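Local coordinates for antibiotic biosynthesis monooxygenase (Thermus thermophilus, PDB 1IUJ), which is of unknown function but belongs to the antibiotic biosynthesis monooxygenase family, may be a monooxygenase, and binds zinc in the crystal, at residues B[1-15]-B[49-62]. Residues are numbered along the deposited sequence; the frame is centred on the assembly and turned at random.
Sequences MFVTMNRIPVRPEYA and PYVVMTLWESEEAF. With ZN (zinc ion), chain F.
The F2 ring carries the start of helix 59-66 on one face: E59 CA stands 3.7 Å from the ring centroid in a CH-pi contact, with E59 CB over the same face near CD1 and CG close to CE1. W56 CD1 meets the F2 ring at its edge, and the F62 ring leans against it obliquely, planes 43° apart. T4 CG2 sits over one face of F62, 4.0 Å from its centroid. F62 CA lies over the centre of the W56 ring; at the edge of W56, in its plane, a water accepts from NE1 at 2.9 Å and is also hydrogen-bonded to T4 OG1. A chi1 of 58° turns T4 OG1 to this water and to a second one, shared with V52 O and T54 OG1, while CG2 is left to F62. P49 CG lies over one face of the R7 guanidinium, 3.5 Å from NH2, while R7 NH1 forms a salt bridge with E93 of the second subunit.

Strands 2-8 and 50-56 are the central antiparallel pair of the four-stranded sheet of a ferredoxin-like, dimeric alpha/beta-barrel fold. Paired backbone bonds run from F2-W56 to I8-Y50, where the returning Y50 N to I8 O bond is weak. V3, M5, R7, V51, M53 and L55 share the other sheet face, where M5, R7, V51 and M53 pack on the second subunit. Beyond the strands, V10 CG1 presses on Y50 CD1 at 3.3 Å, and Y50 OH is hydrogen-bonded to E19 OE2 on helix 15-29.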
ATOM      1  N   MET B   1      10.442   7.648  -6.016  1.00 16.48           N
ATOM      2  CA  MET B   1       9.125   7.045  -6.391  1.00 15.13           C
ATOM      3  C   MET B   1       8.035   7.499  -5.429  1.00 14.08           C
ATOM      4  O   MET B   1       8.245   7.547  -4.212  1.00 14.70           O
ATOM      5  CB  MET B   1       9.230   5.514  -6.470  1.00 16.37           C
ATOM      6  CG  MET B   1       8.120   4.892  -7.260  1.00 19.08           C
ATOM      7  SD  MET B   1       8.226   3.105  -7.561  1.00 26.95           S
ATOM      8  CE  MET B   1       7.951   2.553  -5.982  1.00 23.70           C
ATOM      9  N   PHE B   2       6.885   7.860  -5.976  1.00 12.62           N
ATOM     10  CA  PHE B   2       5.795   8.466  -5.221  1.00 11.79           C
ATOM     11  C   PHE B   2       4.615   7.496  -5.297  1.00 12.29           C
ATOM     12  O   PHE B   2       4.364   6.914  -6.349  1.00 12.12           O
ATOM     13  CB  PHE B   2       5.461   9.829  -5.840  1.00 11.15           C
ATOM     14  CG  PHE B   2       4.223  10.491  -5.293  1.00 10.32           C
ATOM     15  CD1 PHE B   2       4.285  11.273  -4.134  1.00 11.00           C
ATOM     16  CD2 PHE B   2       3.020  10.400  -5.977  1.00  8.71           C
ATOM     17  CE1 PHE B   2       3.145  11.923  -3.630  1.00 10.79           C
ATOM     18  CE2 PHE B   2       1.836  11.056  -5.496  1.00 11.12           C
ATOM     19  CZ  PHE B   2       1.911  11.825  -4.316  1.00 12.37           C
ATOM     20  N   VAL B   3       3.944   7.255  -4.176  1.00 11.68           N
ATOM     21  CA  VAL B   3       2.861   6.278  -4.151  1.00 11.15           C
ATOM     22  C   VAL B   3       1.602   6.908  -3.587  1.00 11.07           C
ATOM     23  O   VAL B   3       1.654   7.605  -2.546  1.00 11.03           O
ATOM     24  CB  VAL B   3       3.249   5.050  -3.266  1.00 12.13           C
ATOM     25  CG1 VAL B   3       2.101   4.088  -3.101  1.00 13.96           C
ATOM     26  CG2 VAL B   3       4.468   4.354  -3.825  1.00 12.24           C
ATOM     27  N   THR B   4       0.480   6.626  -4.235  1.00 10.74           N
ATOM     28  CA  THR B   4      -0.838   6.955  -3.666  1.00 11.30           C
ATOM     29  C   THR B   4      -1.576   5.692  -3.272  1.00 11.09           C
ATOM     30  O   THR B   4      -1.431   4.651  -3.921  1.00 11.84           O
ATOM     31  CB  THR B   4      -1.731   7.762  -4.617  1.00 11.41           C
ATOM     32  OG1 THR B   4      -1.934   7.030  -5.839  1.00 12.97           O
ATOM     33  CG2 THR B   4      -1.073   9.047  -5.039  1.00 11.47           C
ATOM     34  N   MET B   5      -2.308   5.781  -2.176  1.00 10.83           N
ATOM     35  CA  MET B   5      -3.223   4.715  -1.774  1.00 10.43           C
ATOM     36  C   MET B   5      -4.593   5.328  -1.581  1.00 10.97           C
ATOM     37  O   MET B   5      -4.794   6.164  -0.708  1.00 11.58           O
ATOM     38  CB  MET B   5      -2.744   4.035  -0.491  1.00 12.04           C
ATOM     39  CG  MET B   5      -1.435   3.344  -0.667  1.00 13.88           C
ATOM     40  SD  MET B   5      -1.087   2.330   0.770  1.00 17.75           S
ATOM     41  CE  MET B   5       0.511   1.887   0.331  1.00 21.01           C
ATOM     42  N   ASN B   6      -5.543   4.925  -2.426  1.00 11.70           N
ATOM     43  CA  ASN B   6      -6.893   5.456  -2.344  1.00 11.71           C
ATOM     44  C   ASN B   6      -7.712   4.395  -1.669  1.00 12.89           C
ATOM     45  O   ASN B   6      -7.905   3.305  -2.244  1.00 13.56           O
ATOM     46  CB  ASN B   6      -7.402   5.726  -3.743  1.00 11.53           C
ATOM     47  CG  ASN B   6      -8.578   6.715  -3.780  1.00 12.99           C
ATOM     48  OD1 ASN B   6      -9.119   6.989  -4.869  1.00 19.30           O
ATOM     49  ND2 ASN B   6      -8.969   7.250  -2.641  1.00 14.67           N
ATOM     50  N   ARG B   7      -8.134   4.688  -0.443  1.00 12.89           N
ATOM     51  CA  ARG B   7      -8.915   3.739   0.366  1.00 13.32           C
ATOM     52  C   ARG B   7     -10.393   3.965   0.100  1.00 14.16           C
ATOM     53  O   ARG B   7     -10.930   5.039   0.382  1.00 14.92           O
ATOM     54  CB  ARG B   7      -8.592   3.927   1.859  1.00 13.16           C
ATOM     55  CG  ARG B   7      -7.070   3.864   2.193  1.00 12.29           C
ATOM     56  CD  ARG B   7      -6.784   4.291   3.614  1.00 12.70           C
ATOM     57  NE  ARG B   7      -7.465   3.473   4.615  1.00 16.38           N
ATOM     58  CZ  ARG B   7      -7.045   2.265   4.995  1.00 16.01           C
ATOM     59  NH1 ARG B   7      -5.950   1.729   4.465  1.00 16.18           N
ATOM     60  NH2 ARG B   7      -7.726   1.590   5.913  1.00 18.56           N
ATOM     61  N   ILE B   8     -11.044   2.949  -0.466  1.00 13.14           N
ATOM     62  CA  ILE B   8     -12.409   3.082  -0.969  1.00 13.84           C
ATOM     63  C   ILE B   8     -13.263   2.056  -0.245  1.00 14.15           C
ATOM     64  O   ILE B   8     -13.085   0.851  -0.464  1.00 15.27           O
ATOM     65  CB  ILE B   8     -12.420   2.899  -2.496  1.00 14.57           C
ATOM     66  CG1 ILE B   8     -11.554   4.003  -3.155  1.00 15.02           C
ATOM     67  CG2 ILE B   8     -13.869   2.894  -3.021  1.00 15.79           C
ATOM     68  CD1 ILE B   8     -11.150   3.697  -4.564  1.00 19.69           C
ATOM     69  N   PRO B   9     -14.173   2.511   0.626  1.00 14.50           N
ATOM     70  CA  PRO B   9     -14.976   1.607   1.437  1.00 15.68           C
ATOM     71  C   PRO B   9     -16.190   1.131   0.659  1.00 15.83           C
ATOM     72  O   PRO B   9     -17.323   1.550   0.937  1.00 17.23           O
ATOM     73  CB  PRO B   9     -15.384   2.488   2.638  1.00 15.25           C
ATOM     74  CG  PRO B   9     -15.478   3.858   2.048  1.00 15.65           C
ATOM     75  CD  PRO B   9     -14.474   3.926   0.921  1.00 15.37           C
ATOM     76  N   VAL B  10     -15.950   0.240  -0.288  1.00 16.65           N
ATOM     77  CA  VAL B  10     -17.048  -0.369  -1.068  1.00 16.95           C
ATOM     78  C   VAL B  10     -17.618  -1.590  -0.379  1.00 17.62           C
ATOM     79  O   VAL B  10     -16.872  -2.465   0.093  1.00 18.79           O
ATOM     80  CB  VAL B  10     -16.619  -0.674  -2.528  1.00 16.43           C
ATOM     81  CG1 VAL B  10     -15.470  -1.649  -2.583  1.00 16.79           C
ATOM     82  CG2 VAL B  10     -17.792  -1.189  -3.365  1.00 17.21           C
ATOM     83  N   ARG B  11     -18.949  -1.640  -0.311  1.00 17.43           N
ATOM     84  CA  ARG B  11     -19.680  -2.774   0.271  1.00 18.42           C
ATOM     85  C   ARG B  11     -19.447  -4.055  -0.552  1.00 18.18           C
ATOM     86  O   ARG B  11     -19.253  -3.996  -1.777  1.00 17.56           O
ATOM     87  CB  ARG B  11     -21.176  -2.415   0.340  1.00 17.27           C
ATOM     88  CG  ARG B  11     -21.551  -1.279   1.301  1.00 20.12           C
ATOM     89  CD  ARG B  11     -23.064  -1.165   1.507  1.00 27.11           C
ATOM     90  NE  ARG B  11     -23.596   0.201   1.389  1.00 34.60           N
ATOM     91  CZ  ARG B  11     -24.592   0.696   2.143  1.00 36.22           C
ATOM     92  NH1 ARG B  11     -25.022   1.943   1.959  1.00 36.17           N
ATOM     93  NH2 ARG B  11     -25.153  -0.049   3.093  1.00 37.23           N
ATOM     94  N   PRO B  12     -19.423  -5.218   0.106  1.00 18.94           N
ATOM     95  CA  PRO B  12     -19.139  -6.482  -0.576  1.00 19.47           C
ATOM     96  C   PRO B  12     -20.122  -6.768  -1.709  1.00 18.73           C
ATOM     97  O   PRO B  12     -19.729  -7.370  -2.697  1.00 20.25           O
ATOM     98  CB  PRO B  12     -19.271  -7.547   0.524  1.00 19.87           C
ATOM     99  CG  PRO B  12     -19.890  -6.892   1.686  1.00 18.21           C
ATOM    100  CD  PRO B  12     -19.661  -5.392   1.547  1.00 19.82           C
ATOM    101  N   GLU B  13     -21.349  -6.292  -1.576  1.00 20.10           N
ATOM    102  CA  GLU B  13     -22.364  -6.522  -2.603  1.00 20.17           C
ATOM    103  C   GLU B  13     -21.968  -5.915  -3.956  1.00 20.07           C
ATOM    104  O   GLU B  13     -22.420  -6.393  -5.003  1.00 20.80           O
ATOM    105  CB  GLU B  13     -23.706  -5.952  -2.171  1.00 20.87           C
ATOM    106  CG  GLU B  13     -24.389  -6.759  -1.073  1.00 22.94           C
ATOM    107  CD  GLU B  13     -23.877  -6.440   0.318  1.00 27.94           C
ATOM    108  OE1 GLU B  13     -23.069  -5.502   0.464  1.00 23.38           O
ATOM    109  OE2 GLU B  13     -24.301  -7.131   1.278  1.00 31.47           O
ATOM    110  N   TYR B  14     -21.134  -4.878  -3.908  1.00 18.54           N
ATOM    111  CA  TYR B  14     -20.730  -4.113  -5.090  1.00 18.42           C
ATOM    112  C   TYR B  14     -19.265  -4.317  -5.497  1.00 18.42           C
ATOM    113  O   TYR B  14     -18.766  -3.664  -6.444  1.00 18.45           O
ATOM    114  CB  TYR B  14     -20.972  -2.614  -4.864  1.00 17.64           C
ATOM    115  CG  TYR B  14     -22.427  -2.258  -4.723  1.00 18.13           C
ATOM    116  CD1 TYR B  14     -23.092  -2.379  -3.499  1.00 16.94           C
ATOM    117  CD2 TYR B  14     -23.150  -1.841  -5.824  1.00 18.13           C
ATOM    118  CE1 TYR B  14     -24.418  -2.050  -3.356  1.00 18.93           C
ATOM    119  CE2 TYR B  14     -24.494  -1.510  -5.705  1.00 18.10           C
ATOM    120  CZ  TYR B  14     -25.128  -1.633  -4.498  1.00 18.95           C
ATOM    121  OH  TYR B  14     -26.456  -1.315  -4.392  1.00 19.61           O
ATOM    122  N   ALA B  15     -18.585  -5.221  -4.789  1.00 19.88           N
ATOM    123  CA  ALA B  15     -17.167  -5.483  -5.014  1.00 20.43           C
ATOM    124  C   ALA B  15     -16.841  -5.857  -6.468  1.00 20.80           C
ATOM    125  O   ALA B  15     -15.901  -5.328  -7.051  1.00 19.86           O
ATOM    126  CB  ALA B  15     -16.677  -6.568  -4.057  1.00 20.83           C
ATOM    127  N   PRO B  49     -11.723  -1.294   3.761  1.00 16.24           N
ATOM    128  CA  PRO B  49     -11.732  -0.732   2.403  1.00 14.94           C
ATOM    129  C   PRO B  49     -10.805  -1.441   1.404  1.00 14.52           C
ATOM    130  O   PRO B  49      -9.741  -1.948   1.760  1.00 15.66           O
ATOM    131  CB  PRO B  49     -11.257   0.700   2.642  1.00 14.48           C
ATOM    132  CG  PRO B  49     -10.291   0.544   3.827  1.00 15.98           C
ATOM    133  CD  PRO B  49     -11.018  -0.410   4.711  1.00 17.06           C
ATOM    134  N   TYR B  50     -11.218  -1.437   0.133  1.00 13.13           N
ATOM    135  CA  TYR B  50     -10.279  -1.700  -0.969  1.00 12.51           C
ATOM    136  C   TYR B  50      -9.194  -0.625  -0.942  1.00 12.76           C
ATOM    137  O   TYR B  50      -9.448   0.492  -0.471  1.00 12.90           O
ATOM    138  CB  TYR B  50     -11.024  -1.619  -2.328  1.00 12.81           C
ATOM    139  CG  TYR B  50     -11.631  -2.927  -2.812  1.00 12.11           C
ATOM    140  CD1 TYR B  50     -12.781  -3.448  -2.222  1.00 15.98           C
ATOM    141  CD2 TYR B  50     -11.045  -3.628  -3.859  1.00 14.01           C
ATOM    142  CE1 TYR B  50     -13.342  -4.654  -2.699  1.00 13.71           C
ATOM    143  CE2 TYR B  50     -11.591  -4.841  -4.336  1.00 14.80           C
ATOM    144  CZ  TYR B  50     -12.723  -5.329  -3.736  1.00 13.53           C
ATOM    145  OH  TYR B  50     -13.240  -6.543  -4.197  1.00 14.10           O
ATOM    146  N   VAL B  51      -8.013  -0.977  -1.433  1.00 12.46           N
ATOM    147  CA  VAL B  51      -6.955   0.019  -1.709  1.00 12.49           C
ATOM    148  C   VAL B  51      -6.544   0.010  -3.157  1.00 12.42           C
ATOM    149  O   VAL B  51      -6.154  -1.007  -3.697  1.00 12.97           O
ATOM    150  CB  VAL B  51      -5.722  -0.129  -0.754  1.00 13.77           C
ATOM    151  CG1 VAL B  51      -4.599   0.813  -1.165  1.00 13.88           C
ATOM    152  CG2 VAL B  51      -6.136   0.192   0.654  1.00 14.78           C
ATOM    153  N   VAL B  52      -6.604   1.179  -3.800  1.00 12.45           N
ATOM    154  CA  VAL B  52      -6.045   1.307  -5.139  1.00 12.84           C
ATOM    155  C   VAL B  52      -4.683   1.952  -4.917  1.00 12.75           C
ATOM    156  O   VAL B  52      -4.581   3.113  -4.447  1.00 13.04           O
ATOM    157  CB  VAL B  52      -6.893   2.178  -6.045  1.00 12.63           C
ATOM    158  CG1 VAL B  52      -6.150   2.409  -7.368  1.00 13.30           C
ATOM    159  CG2 VAL B  52      -8.318   1.605  -6.235  1.00 15.27           C
ATOM    160  N   MET B  53      -3.643   1.215  -5.274  1.00 12.44           N
ATOM    161  CA  MET B  53      -2.283   1.660  -5.002  1.00 12.98           C
ATOM    162  C   MET B  53      -1.615   1.974  -6.318  1.00 13.26           C
ATOM    163  O   MET B  53      -1.585   1.130  -7.226  1.00 13.26           O
ATOM    164  CB  MET B  53      -1.484   0.565  -4.307  1.00 13.22           C
ATOM    165  CG  MET B  53      -0.090   1.028  -3.999  1.00 16.73           C
ATOM    166  SD  MET B  53       0.739  -0.187  -3.030  1.00 25.95           S
ATOM    167  CE  MET B  53       0.734  -1.580  -4.109  1.00 26.88           C
ATOM    168  N   THR B  54      -1.056   3.167  -6.427  1.00 12.98           N
ATOM    169  CA  THR B  54      -0.473   3.572  -7.698  1.00 12.99           C
ATOM    170  C   THR B  54       0.909   4.114  -7.474  1.00 12.30           C
ATOM    171  O   THR B  54       1.132   4.887  -6.529  1.00 12.85           O
ATOM    172  CB  THR B  54      -1.351   4.613  -8.365  1.00 12.81           C
ATOM    173  OG1 THR B  54      -2.685   4.100  -8.512  1.00 13.10           O
ATOM    174  CG2 THR B  54      -0.853   4.880  -9.831  1.00 13.10           C
ATOM    175  N   LEU B  55       1.852   3.621  -8.276  1.00 12.17           N
ATOM    176  CA  LEU B  55       3.265   3.987  -8.182  1.00 12.60           C
ATOM    177  C   LEU B  55       3.604   4.932  -9.314  1.00 12.76           C
ATOM    178  O   LEU B  55       3.295   4.638 -10.470  1.00 13.29           O
ATOM    179  CB  LEU B  55       4.142   2.732  -8.314  1.00 12.83           C
ATOM    180  CG  LEU B  55       4.345   1.848  -7.085  1.00 17.01           C
ATOM    181  CD1 LEU B  55       3.014   1.313  -6.538  1.00 19.77           C
ATOM    182  CD2 LEU B  55       5.287   0.700  -7.520  1.00 17.44           C
ATOM    183  N   TRP B  56       4.235   6.047  -8.966  1.00 11.11           N
ATOM    184  CA  TRP B  56       4.581   7.119  -9.926  1.00 11.73           C
ATOM    185  C   TRP B  56       6.060   7.475  -9.829  1.00 12.51           C
ATOM    186  O   TRP B  56       6.668   7.370  -8.765  1.00 12.84           O
ATOM    187  CB  TRP B  56       3.771   8.375  -9.537  1.00 11.52           C
ATOM    188  CG  TRP B  56       2.269   8.247  -9.790  1.00 10.76           C
ATOM    189  CD1 TRP B  56       1.278   8.020  -8.873  1.00 13.84           C
ATOM    190  CD2 TRP B  56       1.618   8.426 -11.046  1.00 14.03           C
ATOM    191  NE1 TRP B  56       0.051   7.986  -9.498  1.00 15.32           N
ATOM    192  CE2 TRP B  56       0.231   8.254 -10.833  1.00 13.15           C
ATOM    193  CE3 TRP B  56       2.070   8.713 -12.343  1.00 14.33           C
ATOM    194  CZ2 TRP B  56      -0.703   8.335 -11.877  1.00 13.89           C
ATOM    195  CZ3 TRP B  56       1.136   8.793 -13.379  1.00 14.56           C
ATOM    196  CH2 TRP B  56      -0.223   8.620 -13.133  1.00 13.69           C
ATOM    197  N   GLU B  57       6.651   7.948 -10.938  1.00 13.84           N
ATOM    198  CA  GLU B  57       8.043   8.403 -10.900  1.00 14.94           C
ATOM    199  C   GLU B  57       8.259   9.575  -9.937  1.00 14.17           C
ATOM    200  O   GLU B  57       9.337   9.716  -9.347  1.00 15.48           O
ATOM    201  CB  GLU B  57       8.463   8.830 -12.320  1.00 15.89           C
ATOM    202  CG  GLU B  57       9.919   9.140 -12.520  1.00 23.10           C
ATOM    203  CD  GLU B  57      10.634   7.934 -13.077  1.00 30.61           C
ATOM    204  OE1 GLU B  57      10.995   7.059 -12.261  1.00 34.00           O
ATOM    205  OE2 GLU B  57      10.798   7.845 -14.329  1.00 34.19           O
ATOM    206  N   SER B  58       7.221  10.409  -9.780  1.00 13.68           N
ATOM    207  CA  SER B  58       7.279  11.590  -8.933  1.00 12.77           C
ATOM    208  C   SER B  58       5.908  12.075  -8.566  1.00 11.37           C
ATOM    209  O   SER B  58       4.937  11.747  -9.230  1.00 10.98           O
ATOM    210  CB  SER B  58       8.017  12.734  -9.634  1.00 13.03           C
ATOM    211  OG  SER B  58       7.258  13.248 -10.738  1.00 15.92           O
ATOM    212  N   GLU B  59       5.840  12.914  -7.532  1.00 11.95           N
ATOM    213  CA  GLU B  59       4.601  13.589  -7.203  1.00 11.35           C
ATOM    214  C   GLU B  59       4.075  14.447  -8.380  1.00 11.65           C
ATOM    215  O   GLU B  59       2.870  14.490  -8.625  1.00 11.42           O
ATOM    216  CB  GLU B  59       4.788  14.398  -5.919  1.00 11.82           C
ATOM    217  CG  GLU B  59       3.530  15.132  -5.476  1.00 13.77           C
ATOM    218  CD  GLU B  59       3.708  15.874  -4.164  1.00 16.04           C
ATOM    219  OE1 GLU B  59       4.784  15.818  -3.521  1.00 19.38           O
ATOM    220  OE2 GLU B  59       2.754  16.551  -3.807  1.00 18.99           O
ATOM    221  N   GLU B  60       4.988  15.114  -9.081  1.00 12.58           N
ATOM    222  CA  GLU B  60       4.610  15.944 -10.221  1.00 12.04           C
ATOM    223  C   GLU B  60       3.884  15.114 -11.287  1.00 12.05           C
ATOM    224  O   GLU B  60       2.914  15.571 -11.882  1.00 12.41           O
ATOM    225  CB  GLU B  60       5.840  16.668 -10.771  1.00 12.80           C
ATOM    226  CG  GLU B  60       5.542  17.665 -11.909  1.00 14.10           C
ATOM    227  CD  GLU B  60       4.612  18.800 -11.503  1.00 18.97           C
ATOM    228  OE1 GLU B  60       4.399  19.039 -10.302  1.00 14.00           O
ATOM    229  OE2 GLU B  60       4.094  19.511 -12.400  1.00 17.68           O
ATOM    230  N   ALA B  61       4.389  13.911 -11.553  1.00 11.04           N
ATOM    231  CA  ALA B  61       3.723  13.025 -12.510  1.00 12.85           C
ATOM    232  C   ALA B  61       2.285  12.700 -12.078  1.00 11.97           C
ATOM    233  O   ALA B  61       1.365  12.725 -12.905  1.00 13.09           O
ATOM    234  CB  ALA B  61       4.556  11.753 -12.735  1.00 11.70           C
ATOM    235  N   PHE B  62       2.089  12.400 -10.785  1.00 11.24           N
ATOM    236  CA  PHE B  62       0.766  12.303 -10.225  1.00 11.08           C
ATOM    237  C   PHE B  62      -0.073  13.566 -10.432  1.00 10.90           C
ATOM    238  O   PHE B  62      -1.230  13.472 -10.884  1.00  9.73           O
ATOM    239  CB  PHE B  62       0.871  11.937  -8.743  1.00 11.59           C
ATOM    240  CG  PHE B  62      -0.393  12.097  -8.016  1.00 11.28           C
ATOM    241  CD1 PHE B  62      -0.598  13.219  -7.192  1.00 11.26           C
ATOM    242  CD2 PHE B  62      -1.388  11.127  -8.134  1.00  9.51           C
ATOM    243  CE1 PHE B  62      -1.753  13.394  -6.509  1.00 12.66           C
ATOM    244  CE2 PHE B  62      -2.574  11.280  -7.447  1.00 11.08           C
ATOM    245  CZ  PHE B  62      -2.752  12.434  -6.589  1.00 10.75           C
TER
HETATM  246 ZN    ZN F2003       3.456  20.662  -9.964  1.00 14.01          ZN
HETATM  247  O   HOH W   1      -2.610   7.993  -8.398  1.00 14.63           O
HETATM  248  O   HOH W   2      -3.865   5.298  -6.179  1.00 15.53           O
HETATM  249  O   HOH W   3     -14.285  -2.260   0.964  1.00 26.97           O